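Local coordinates for protein beta-lactamase (Chitinophaga pinensis, PDB 6N36) that probably hydrolyses the amide bond of beta-lactam rings, as a metallo-beta-lactamase-fold enzyme with two zinc ions bound in its active site, at residues L181-P186 and D220-P225; G148-V153 and F169-A174. One frame throughout, in Å; residues are numbered along the deposited sequence.

Contact 1. Residues L181-P186 and D220-P225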
loop_
_atom_site.group_PDB
_atom_site.type_symbol
_atom_site.label_atom_id
_atom_site.label_comp_id
_atom_site.label_asym_id
_atom_site.label_seq_id
_atom_site.Cartn_x
_atom_site.Cartn_y
_atom_site.Cartn_z
ATOM N N LEU A 181 -9.653 0.355 -6.239
ATOM C CA LEU A 181 -8.198 0.475 -6.489
ATOM C C LEU A 181 -7.544 0.935 -5.188
ATOM O O LEU A 181 -7.939 1.988 -4.650
ATOM C CB LEU A 181 -7.986 1.491 -7.601
ATOM C CG LEU A 181 -6.510 1.893 -7.811
ATOM C CD1 LEU A 181 -5.702 0.722 -8.333
ATOM C CD2 LEU A 181 -6.396 3.072 -8.791
ATOM N N ILE A 182 -6.578 0.161 -4.739
ATOM C CA ILE A 182 -5.628 0.618 -3.685
ATOM C C ILE A 182 -4.379 1.039 -4.484
ATOM O O ILE A 182 -3.658 0.155 -5.007
ATOM C CB ILE A 182 -5.332 -0.478 -2.660
ATOM C CG1 ILE A 182 -6.608 -0.961 -1.939
ATOM C CG2 ILE A 182 -4.263 0.019 -1.691
ATOM C CD1 ILE A 182 -7.353 0.062 -1.184
ATOM N N ALA A 183 -4.240 2.338 -4.654
ATOM C CA ALA A 183 -3.302 2.969 -5.600
ATOM C C ALA A 183 -2.005 3.325 -4.911
ATOM O O ALA A 183 -2.065 4.126 -3.951
ATOM C CB ALA A 183 -3.888 4.222 -6.203
ATOM N N ASN A 184 -0.876 2.881 -5.443
ATOM C CA ASN A 184 0.419 3.413 -4.984
ATOM C C ASN A 184 0.771 4.641 -5.811
ATOM O O ASN A 184 1.149 4.546 -6.928
ATOM C CB ASN A 184 1.523 2.363 -5.020
ATOM C CG ASN A 184 2.635 2.801 -4.101
ATOM O OD1 ASN A 184 2.574 2.554 -2.883
ATOM N ND2 ASN A 184 3.655 3.488 -4.654
ATOM N N ILE A 185 0.662 5.797 -5.194
ATOM C CA ILE A 185 0.800 7.092 -5.904
ATOM C C ILE A 185 2.275 7.264 -6.221
ATOM O O ILE A 185 3.152 6.964 -5.415
ATOM C CB ILE A 185 0.238 8.233 -5.035
ATOM C CG1 ILE A 185 -1.280 8.106 -4.863
ATOM C CG2 ILE A 185 0.636 9.605 -5.598
ATOM C CD1 ILE A 185 -2.100 8.042 -6.110
ATOM N N PRO A 186 2.608 7.663 -7.457
ATOM C CA PRO A 186 3.999 7.751 -7.898
ATOM C C PRO A 186 4.703 9.026 -7.426
ATOM O O PRO A 186 5.165 9.830 -8.216
ATOM C CB PRO A 186 3.872 7.661 -9.409
ATOM C CG PRO A 186 2.571 8.359 -9.679
ATOM C CD PRO A 186 1.663 7.853 -8.584
ATOM N N ASP A 220 -14.264 2.143 -9.431
ATOM C CA ASP A 220 -15.327 2.938 -8.786
ATOM C C ASP A 220 -14.760 3.746 -7.625
ATOM O O ASP A 220 -15.136 4.922 -7.461
ATOM C CB ASP A 220 -16.450 2.011 -8.307
ATOM C CG ASP A 220 -17.119 1.259 -9.454
ATOM O OD1 ASP A 220 -17.492 1.942 -10.420
ATOM O OD2 ASP A 220 -17.186 0.007 -9.408
ATOM N N LEU A 221 -14.005 3.067 -6.749
ATOM C CA LEU A 221 -13.543 3.680 -5.486
ATOM C C LEU A 221 -12.005 3.603 -5.459
ATOM O O LEU A 221 -11.481 2.642 -5.969
ATOM C CB LEU A 221 -14.095 2.913 -4.292
ATOM C CG LEU A 221 -15.594 2.622 -4.281
ATOM C CD1 LEU A 221 -15.947 1.910 -2.985
ATOM C CD2 LEU A 221 -16.393 3.916 -4.434
ATOM N N TRP A 222 -11.358 4.553 -4.817
ATOM C CA TRP A 222 -9.881 4.452 -4.642
ATOM C C TRP A 222 -9.446 4.892 -3.264
ATOM O O TRP A 222 -10.016 5.825 -2.738
ATOM C CB TRP A 222 -9.103 5.162 -5.753
ATOM C CG TRP A 222 -9.108 6.664 -5.726
ATOM C CD1 TRP A 222 -10.121 7.514 -6.095
ATOM C CD2 TRP A 222 -8.002 7.507 -5.364
ATOM N NE1 TRP A 222 -9.729 8.819 -5.924
ATOM C CE2 TRP A 222 -8.419 8.848 -5.510
ATOM C CE3 TRP A 222 -6.684 7.252 -4.951
ATOM C CZ2 TRP A 222 -7.582 9.929 -5.241
ATOM C CZ3 TRP A 222 -5.853 8.323 -4.731
ATOM C CH2 TRP A 222 -6.304 9.640 -4.848
ATOM N N LEU A 223 -8.349 4.287 -2.818
ATOM C CA LEU A 223 -7.652 4.702 -1.582
ATOM C C LEU A 223 -6.166 4.529 -1.876
ATOM O O LEU A 223 -5.797 4.022 -2.911
ATOM C CB LEU A 223 -8.097 3.893 -0.360
ATOM C CG LEU A 223 -9.587 4.039 0.031
ATOM C CD1 LEU A 223 -10.420 3.023 -0.704
ATOM C CD2 LEU A 223 -9.781 3.882 1.512
ATOM N N ALA A 224 -5.351 5.023 -0.981
ATOM C CA ALA A 224 -3.889 5.036 -1.170
ATOM C C ALA A 224 -3.213 4.854 0.186
ATOM O O ALA A 224 -3.866 4.857 1.213
ATOM C CB ALA A 224 -3.487 6.348 -1.821
ATOM N N PRO A 225 -1.877 4.670 0.192
ATOM C CA PRO A 225 -1.170 4.332 1.409
ATOM C C PRO A 225 -1.039 5.478 2.408
ATOM O O PRO A 225 -0.736 5.170 3.531
ATOM C CB PRO A 225 0.214 3.905 0.915
ATOM C CG PRO A 225 -0.010 3.425 -0.483
ATOM C CD PRO A 225 -1.054 4.380 -1.014
#
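Ile-185 and Trp-222 meet at about a right angle: the CD1 methyl of Ile-185 comes to 4.0 Å from CZ3, on the six-membered part of the indole. A chi1 of 73° lifts CG of Trp-222 off the strand, and chi2 of -76° turns the six-membered ring forward, toward Ile-185 in the loop after strand 177-182. Ala-183 CB lies obliquely to the same ring, 4.3 Å from Trp-222 CE3; its single methyl suits a place where the indole passes nearby. Indole NE1 is satisfied by Asp-249 O, and Tyr-253 packs edge-to-face against the ring.

Ile-185 carries CG1 anti to its carbonyl carbon (chi1 -67°), and CG1 also touches the methyl of Ala-224. On the other face of the sheet, Ile-182 and Leu-223 join obliquely, Ile-182 CD1 lying 4.0 Å from Leu-223 CB.

Between these two layers of side chains the strands run parallel. Leu-181 N donates to Leu-221 O, Leu-223 N to Leu-181 O at 3.0 Å, and Ala-183 N to Leu-223 O at 2.9 Å, the last nearly straight. The last bridge pairs Ile-182 with Leu-223; the next bond, to Ala-183 O, cannot form because the Pro-225 nitrogen lacks a hydrogen, and Pro-225 CD lies 3.1 Å from Ala-183 O instead.

Asn-184 starts away from the partner segment, yet its OD1 passes 3.6 Å from Pro-225 CG, the side chains crossing at about a right angle. That oxygen accepts a hydrogen bond from ND1 of His-83, a zinc ligand, and the side chain of Pro-225 is about 5 Å from a zinc ion. The chemistry thus passes from apolar packing to a polar second shell: Asn-184 probably helps to orient the His-83 imidazole and, through its carbonyl dipole, may strengthen the ring as a zinc donor.

Contact 2. Residues G148-V153 and F169-A174; sequences GGMKIV and FDVKDA
Met-150 reaches across toward the partner strand and puts its terminal methyl into a hollow formed by Phe-169, Val-171 and the backbone between them. Bends at chi2 and chi3 (-60° and -57°) turn the thioether back, bringing CE 4.0 Å from Phe-169 CD2 and 3.2 Å from Asp-170 O. A flexible, unbranched side chain suits this place, since it can fold into the dip between the Phe-169 ring and the branched Val-171.

Val-171 CG1 borders the same hollow and sits in plane at the edge of the Phe-169 ring. Ile-152 fills the space beside the stem of that ring: the two lie side by side, pointing the same way, with Ile-152 CG1 4.0 Å from Phe-169 CB. Ile-42, on strand 40-42 of the other sheet, touches Met-150, Ile-152 and Phe-169 alike.

Past Ile-152 and Phe-169, whose CA atoms are still 4.7 Å apart, the backbones diverge, and no direct hydrogen bond joins the two segments. Two waters fill the gap. One donates to Lys-151 O and accepts from Asp-170 N at 2.9 Å; the other accepts from Lys-151 N and donates to Asp-170 O at 2.8 Å. Asp-170 turns its carboxylate to a salt bridge with Lys-179.

This is a splayed, water-bridged end of a beta hairpin, its apolar side packed against the facing sheet as in the alpha-beta/beta-alpha sandwich of the metallo-beta-lactamase fold.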
loop_
_atom_site.group_PDB
_atom_site.type_symbol
_atom_site.label_atom_id
_atom_site.label_comp_id
_atom_site.label_asym_id
_atom_site.label_seq_id
_atom_site.Cartn_x
_atom_site.Cartn_y
_atom_site.Cartn_z
ATOM N N GLY A 148 -11.041 -17.361 -0.805
ATOM C CA GLY A 148 -12.433 -17.289 -0.308
ATOM C C GLY A 148 -13.364 -16.465 -1.196
ATOM O O GLY A 148 -14.254 -15.778 -0.658
ATOM N N GLY A 149 -13.231 -16.591 -2.531
ATOM C CA GLY A 149 -14.128 -15.901 -3.480
ATOM C C GLY A 149 -13.584 -14.575 -3.962
ATOM O O GLY A 149 -14.149 -14.045 -4.931
ATOM N N MET A 150 -12.584 -14.003 -3.282
ATOM C CA MET A 150 -11.956 -12.727 -3.693
ATOM C C MET A 150 -10.899 -12.987 -4.752
ATOM O O MET A 150 -10.166 -13.999 -4.676
ATOM C CB MET A 150 -11.290 -12.013 -2.505
ATOM C CG MET A 150 -12.276 -11.424 -1.615
ATOM S SD MET A 150 -13.378 -10.191 -2.276
ATOM C CE MET A 150 -12.121 -9.046 -2.843
ATOM N N LYS A 151 -10.834 -12.047 -5.680
ATOM C CA LYS A 151 -9.790 -11.998 -6.727
ATOM C C LYS A 151 -9.167 -10.604 -6.720
ATOM O O LYS A 151 -9.842 -9.623 -7.019
ATOM C CB LYS A 151 -10.384 -12.317 -8.104
ATOM C CG LYS A 151 -9.348 -12.262 -9.203
ATOM C CD LYS A 151 -9.786 -12.818 -10.552
ATOM C CE LYS A 151 -8.672 -12.673 -11.576
ATOM N NZ LYS A 151 -8.828 -13.610 -12.720
ATOM N N ILE A 152 -7.912 -10.545 -6.333
ATOM C CA ILE A 152 -7.147 -9.288 -6.307
ATOM C C ILE A 152 -6.138 -9.333 -7.450
ATOM O O ILE A 152 -5.351 -10.284 -7.512
ATOM C CB ILE A 152 -6.436 -9.169 -4.955
ATOM C CG1 ILE A 152 -7.406 -9.144 -3.778
ATOM C CG2 ILE A 152 -5.520 -7.955 -4.990
ATOM C CD1 ILE A 152 -6.690 -9.455 -2.475
ATOM N N VAL A 153 -6.151 -8.312 -8.289
ATOM C CA VAL A 153 -5.140 -8.191 -9.365
ATOM C C VAL A 153 -4.047 -7.178 -8.988
ATOM O O VAL A 153 -4.391 -6.070 -8.552
ATOM C CB VAL A 153 -5.814 -7.836 -10.689
ATOM C CG1 VAL A 153 -4.743 -7.631 -11.755
ATOM C CG2 VAL A 153 -6.811 -8.906 -11.096
ATOM N N PHE A 169 -9.626 -4.845 -7.142
ATOM C CA PHE A 169 -10.506 -5.969 -6.742
ATOM C C PHE A 169 -11.934 -5.476 -6.634
ATOM O O PHE A 169 -12.226 -4.327 -6.241
ATOM C CB PHE A 169 -10.064 -6.619 -5.415
ATOM C CG PHE A 169 -9.806 -5.654 -4.282
ATOM C CD1 PHE A 169 -8.591 -5.007 -4.198
ATOM C CD2 PHE A 169 -10.773 -5.338 -3.361
ATOM C CE1 PHE A 169 -8.356 -4.106 -3.185
ATOM C CE2 PHE A 169 -10.550 -4.413 -2.356
ATOM C CZ PHE A 169 -9.336 -3.795 -2.275
ATOM N N ASP A 170 -12.839 -6.413 -6.870
ATOM C CA ASP A 170 -14.292 -6.194 -6.685
ATOM C C ASP A 170 -14.711 -6.584 -5.267
ATOM O O ASP A 170 -14.268 -7.653 -4.761
ATOM C CB ASP A 170 -15.100 -7.007 -7.697
ATOM C CG ASP A 170 -14.939 -6.514 -9.127
ATOM O OD1 ASP A 170 -14.420 -5.381 -9.346
ATOM O OD2 ASP A 170 -15.355 -7.272 -10.048
ATOM N N VAL A 171 -15.520 -5.732 -4.645
ATOM C CA VAL A 171 -16.218 -6.065 -3.374
ATOM C C VAL A 171 -17.733 -5.938 -3.617
ATOM O O VAL A 171 -18.176 -5.046 -4.351
ATOM C CB VAL A 171 -15.774 -5.210 -2.174
ATOM C CG1 VAL A 171 -14.280 -5.359 -1.951
ATOM C CG2 VAL A 171 -16.131 -3.744 -2.326
ATOM N N LYS A 172 -18.473 -6.784 -2.942
ATOM C CA LYS A 172 -19.962 -6.850 -3.044
ATOM C C LYS A 172 -20.561 -6.462 -1.696
ATOM O O LYS A 172 -20.088 -6.996 -0.684
ATOM C CB LYS A 172 -20.359 -8.291 -3.348
ATOM C CG LYS A 172 -19.938 -8.823 -4.708
ATOM C CD LYS A 172 -20.316 -10.282 -4.869
ATOM C CE LYS A 172 -20.209 -10.782 -6.293
ATOM N NZ LYS A 172 -20.220 -12.261 -6.299
ATOM N N ASP A 173 -21.536 -5.564 -1.650
ATOM C CA ASP A 173 -22.340 -5.377 -0.400
ATOM C C ASP A 173 -23.795 -5.794 -0.698
ATOM O O ASP A 173 -24.030 -6.410 -1.753
ATOM C CB ASP A 173 -22.121 -3.974 0.173
ATOM C CG ASP A 173 -22.695 -2.824 -0.648
ATOM O OD1 ASP A 173 -23.550 -3.098 -1.568
ATOM O OD2 ASP A 173 -22.390 -1.683 -0.291
ATOM N N ALA A 174 -24.712 -5.491 0.211
ATOM C CA ALA A 174 -26.145 -5.823 0.070
ATOM C C ALA A 174 -26.745 -5.162 -1.178
ATOM O O ALA A 174 -27.787 -5.658 -1.667
ATOM C CB ALA A 174 -26.863 -5.421 1.339
HETATM O O HOH W 1 -12.199 -8.843 -8.225
HETATM O O HOH W 2 -13.142 -9.935 -5.888
#

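How the contacts relate
Followed from the N terminus, the chain first closes contact 2, where strand 165-172 returns antiparallel beside strand 150-156 to form a hairpin. It then turns directly into strand 177-182, the next strand of the same sheet, and contact 1 opens there. A longer excursion through helix 203-215 brings strand 221-223 alongside, completing a beta-alpha-beta unit. The two closures therefore follow in series, neither nesting nor crossing. Their centres lie 16 Å apart, yet they meet where Ile-182 CG1 packs 3.8 Å from Phe-169 CE1. Together they tie four successive strands of the five-stranded sheet, from the hairpin's water-bridged end to the zinc site.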